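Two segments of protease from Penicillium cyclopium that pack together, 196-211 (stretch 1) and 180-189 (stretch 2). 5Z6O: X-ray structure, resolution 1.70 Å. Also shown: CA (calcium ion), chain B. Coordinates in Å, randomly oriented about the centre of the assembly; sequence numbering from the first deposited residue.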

# COMPACT_ATOMS: atom_id res chain seq x y z
N PHE A 196 -12.33 2.92 12.94
CA PHE A 196 -12.76 3.63 11.74
C PHE A 196 -12.80 2.75 10.49
O PHE A 196 -13.29 3.22 9.46
CB PHE A 196 -11.82 4.81 11.46
CG PHE A 196 -10.37 4.42 11.42
CD1 PHE A 196 -9.83 3.83 10.27
CD2 PHE A 196 -9.54 4.60 12.53
CE1 PHE A 196 -8.50 3.43 10.23
CE2 PHE A 196 -8.18 4.23 12.50
CZ PHE A 196 -7.65 3.63 11.33
N THR A 197 -12.27 1.53 10.51
CA THR A 197 -12.05 0.83 9.25
C THR A 197 -13.36 0.37 8.62
O THR A 197 -14.28 -0.07 9.31
CB THR A 197 -11.09 -0.36 9.40
OG1 THR A 197 -10.71 -0.83 8.09
CG2 THR A 197 -11.75 -1.53 10.16
N ASN A 198 -13.43 0.48 7.29
CA ASN A 198 -14.48 -0.20 6.55
C ASN A 198 -14.21 -1.70 6.61
O ASN A 198 -13.10 -2.13 6.91
CB ASN A 198 -14.54 0.29 5.10
CG ASN A 198 -15.19 1.67 4.96
OD1 ASN A 198 -15.62 2.28 5.93
ND2 ASN A 198 -15.25 2.16 3.75
N PHE A 199 -15.26 -2.49 6.34
CA PHE A 199 -15.22 -3.94 6.56
C PHE A 199 -16.10 -4.61 5.52
O PHE A 199 -16.52 -3.99 4.53
CB PHE A 199 -15.68 -4.30 7.98
CG PHE A 199 -16.99 -3.65 8.35
CD1 PHE A 199 -18.21 -4.21 7.93
CD2 PHE A 199 -17.00 -2.45 9.06
CE1 PHE A 199 -19.41 -3.59 8.24
CE2 PHE A 199 -18.20 -1.84 9.37
CZ PHE A 199 -19.40 -2.40 8.96
N GLY A 200 -16.37 -5.89 5.73
CA GLY A 200 -17.28 -6.62 4.87
C GLY A 200 -16.55 -7.62 4.01
O GLY A 200 -15.33 -7.78 4.06
N SER A 201 -17.33 -8.27 3.16
CA SER A 201 -16.83 -9.41 2.42
C SER A 201 -15.86 -9.01 1.31
O SER A 201 -15.15 -9.88 0.79
CB SER A 201 -17.99 -10.21 1.85
OG SER A 201 -18.66 -9.45 0.86
N VAL A 202 -15.83 -7.74 0.90
CA VAL A 202 -14.86 -7.39 -0.14
C VAL A 202 -13.46 -7.19 0.42
O VAL A 202 -12.51 -7.10 -0.36
CB VAL A 202 -15.21 -6.12 -0.93
CG1 VAL A 202 -16.50 -6.30 -1.66
CG2 VAL A 202 -15.26 -4.89 -0.04
N VAL A 203 -13.31 -7.12 1.75
CA VAL A 203 -11.98 -6.95 2.33
C VAL A 203 -11.19 -8.25 2.18
O VAL A 203 -11.65 -9.33 2.58
CB VAL A 203 -12.10 -6.52 3.80
CG1 VAL A 203 -10.74 -6.60 4.51
CG2 VAL A 203 -12.62 -5.10 3.87
N ASP A 204 -9.99 -8.15 1.64
CA ASP A 204 -9.16 -9.33 1.45
C ASP A 204 -8.35 -9.66 2.70
O ASP A 204 -8.14 -10.84 3.03
CB ASP A 204 -8.22 -9.13 0.25
CG ASP A 204 -9.00 -9.07 -1.07
OD1 ASP A 204 -9.51 -10.13 -1.47
OD2 ASP A 204 -9.19 -7.97 -1.63
N LEU A 205 -7.85 -8.63 3.40
CA LEU A 205 -7.12 -8.86 4.66
C LEU A 205 -6.91 -7.53 5.38
O LEU A 205 -7.21 -6.45 4.85
CB LEU A 205 -5.77 -9.55 4.42
CG LEU A 205 -4.71 -8.75 3.70
CD1 LEU A 205 -3.31 -9.24 4.14
CD2 LEU A 205 -4.81 -8.95 2.18
N TYR A 206 -6.40 -7.63 6.60
CA TYR A 206 -5.99 -6.52 7.45
C TYR A 206 -4.50 -6.28 7.32
O TYR A 206 -3.72 -7.21 7.10
CB TYR A 206 -6.28 -6.79 8.95
CG TYR A 206 -7.74 -6.57 9.34
CD1 TYR A 206 -8.73 -7.53 9.05
CD2 TYR A 206 -8.12 -5.37 9.97
CE1 TYR A 206 -10.08 -7.29 9.39
CE2 TYR A 206 -9.46 -5.13 10.33
CZ TYR A 206 -10.42 -6.08 10.04
OH TYR A 206 -11.71 -5.79 10.43
N ALA A 207 -4.10 -5.02 7.55
CA ALA A 207 -2.70 -4.69 7.72
C ALA A 207 -2.64 -3.54 8.71
O ALA A 207 -3.64 -2.85 8.91
CB ALA A 207 -2.05 -4.28 6.39
N PRO A 208 -1.47 -3.30 9.31
CA PRO A 208 -1.37 -2.26 10.35
C PRO A 208 -1.79 -0.91 9.82
O PRO A 208 -1.31 -0.47 8.77
CB PRO A 208 0.12 -2.28 10.72
CG PRO A 208 0.49 -3.72 10.55
CD PRO A 208 -0.27 -4.15 9.27
N GLY A 209 -2.67 -0.24 10.56
CA GLY A 209 -3.24 0.98 10.03
C GLY A 209 -3.45 2.06 11.05
O GLY A 209 -3.88 3.15 10.69
N LYS A 210 -3.18 1.79 12.33
CA LYS A 210 -3.36 2.82 13.35
C LYS A 210 -2.01 3.16 13.95
O LYS A 210 -1.24 2.26 14.33
CB LYS A 210 -4.32 2.35 14.46
CG LYS A 210 -4.44 3.39 15.60
CD LYS A 210 -5.52 2.96 16.61
CE LYS A 210 -5.73 4.05 17.67
NZ LYS A 210 -4.71 3.93 18.72
N ASP A 211 -1.72 4.47 14.02
CA ASP A 211 -0.46 5.00 14.55
C ASP A 211 0.74 4.41 13.82
O ASP A 211 1.62 3.78 14.42
CB ASP A 211 -0.35 4.79 16.08
CG ASP A 211 -1.43 5.54 16.83
OD1 ASP A 211 -1.77 6.66 16.41
OD2 ASP A 211 -1.97 5.03 17.82
CA CA B . -10.26 -8.84 -3.62
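Stretch 2, residues 180-189: NVCTIAASTN

Stretch 2 lies on stretch 1 as an extended strand, Cys182 to Ser187, running parallel to the strand that ends at Pro208; the two directions differ by 47° and the axes close to 4.4 Å. The register pairs Leu205 with Ile184, Tyr206 with Ala185, Ala207 with Ala186 and Pro208 with Ser187.

Ala185 covers the most surface, and it does so with both backbone and methyl. Its N donates to Leu205 O (3.0 Å) and its O accepts from Ala207 N (2.9 Å), so one residue straddles Tyr206 in the usual parallel pattern. Its CB lies over the face of the Tyr206 ring, 3.8 Å from the centroid, and also meets Val203 CG1 at 3.8 Å and Thr197 OG1 at 3.4 Å. A small side chain here lets ring, valine and threonine all close in.

Ala186 points its methyl to the other face, where it meets Phe196 CE1 and Gly209 CA, each 3.8 Å from its CB. A CB on Gly209 would fall 2.4 Å from that methyl, so the close fit depends on glycine. The NH of Ala186, turned away from the paired strand, is not wasted: Ala186 N donates to Thr197 OG1 at 3.1 Å.

Ser187 carries the ladder onward, with Ser187 N to Ala207 O and Gly209 N to Ser187 O both 2.9 Å; Lys210 N adds a weak bond to Ser187 O at 3.3 Å.

At the opposite end of the strand, Asp204 pins Thr183 twice, Thr183 N to Asp204 OD2 and Asp204 N to Thr183 O, both 2.8 Å. The same carboxylate binds calcium through OD1 (2.6 Å) and OD2 (2.4 Å), and Val181 O reaches the ion at 2.6 Å, so the metal ties the two stretches together.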

# COMPACT_ATOMS: atom_id res chain seq x y z
N ASN A 180 -11.18 -7.78 -8.44
CA ASN A 180 -9.80 -8.28 -8.46
C ASN A 180 -8.76 -7.38 -7.82
O ASN A 180 -7.56 -7.67 -8.00
CB ASN A 180 -9.34 -8.55 -9.90
CG ASN A 180 -10.27 -9.51 -10.61
OD1 ASN A 180 -10.57 -10.59 -10.09
ND2 ASN A 180 -10.77 -9.10 -11.77
N VAL A 181 -9.15 -6.31 -7.12
CA VAL A 181 -8.17 -5.51 -6.39
C VAL A 181 -7.97 -6.16 -5.04
O VAL A 181 -8.72 -7.05 -4.65
CB VAL A 181 -8.63 -4.05 -6.22
CG1 VAL A 181 -8.76 -3.36 -7.57
CG2 VAL A 181 -9.93 -3.97 -5.44
N CYS A 182 -6.91 -5.74 -4.33
CA CYS A 182 -6.60 -6.31 -3.03
C CYS A 182 -7.00 -5.22 -2.03
O CYS A 182 -6.35 -4.18 -1.94
CB CYS A 182 -5.12 -6.68 -2.95
SG CYS A 182 -4.76 -8.07 -1.85
N THR A 183 -8.14 -5.41 -1.36
CA THR A 183 -8.74 -4.36 -0.54
C THR A 183 -8.38 -4.57 0.92
O THR A 183 -8.63 -5.66 1.47
CB THR A 183 -10.26 -4.40 -0.70
OG1 THR A 183 -10.59 -4.16 -2.08
CG2 THR A 183 -10.93 -3.37 0.16
N ILE A 184 -7.84 -3.53 1.57
CA ILE A 184 -7.08 -3.71 2.82
C ILE A 184 -7.77 -2.93 3.94
O ILE A 184 -7.96 -1.71 3.84
CB ILE A 184 -5.62 -3.25 2.68
CG1 ILE A 184 -4.97 -3.80 1.40
CG2 ILE A 184 -4.82 -3.64 3.91
CD1 ILE A 184 -5.12 -5.33 1.29
N ALA A 185 -8.10 -3.61 5.04
CA ALA A 185 -8.63 -2.98 6.24
C ALA A 185 -7.51 -2.74 7.24
O ALA A 185 -6.39 -3.27 7.11
CB ALA A 185 -9.74 -3.85 6.86
N ALA A 186 -7.79 -1.89 8.23
CA ALA A 186 -6.76 -1.39 9.14
C ALA A 186 -6.81 -2.08 10.50
O ALA A 186 -7.88 -2.15 11.12
CB ALA A 186 -6.92 0.12 9.33
N SER A 187 -5.65 -2.53 10.99
CA SER A 187 -5.57 -3.16 12.31
C SER A 187 -4.81 -2.27 13.28
O SER A 187 -4.12 -1.33 12.87
CB SER A 187 -4.87 -4.53 12.22
OG SER A 187 -3.48 -4.42 11.94
N THR A 188 -4.90 -2.59 14.59
CA THR A 188 -4.22 -1.82 15.63
C THR A 188 -3.10 -2.66 16.23
O THR A 188 -2.99 -3.86 15.98
CB THR A 188 -5.18 -1.43 16.75
OG1 THR A 188 -5.59 -2.64 17.44
CG2 THR A 188 -6.40 -0.73 16.17
N ASN A 189 -2.30 -2.03 17.11
CA ASN A 189 -1.13 -2.72 17.66
C ASN A 189 -1.51 -3.81 18.65
O ASN A 189 -0.67 -4.66 18.93
CB ASN A 189 -0.12 -1.73 18.31
CG ASN A 189 -0.70 -0.88 19.45
OD1 ASN A 189 0.07 -0.23 20.17
ND2 ASN A 189 -2.00 -0.84 19.58
O HOH W 1 -11.78 -8.45 -5.74
O HOH W 2 -11.39 -6.87 -3.25
O HOH W 3 -2.19 0.83 16.77
O HOH W 4 -12.05 -9.22 -2.31
O HOH W 5 -8.70 -10.05 -4.92
O HOH W 6 -11.36 -10.97 -3.82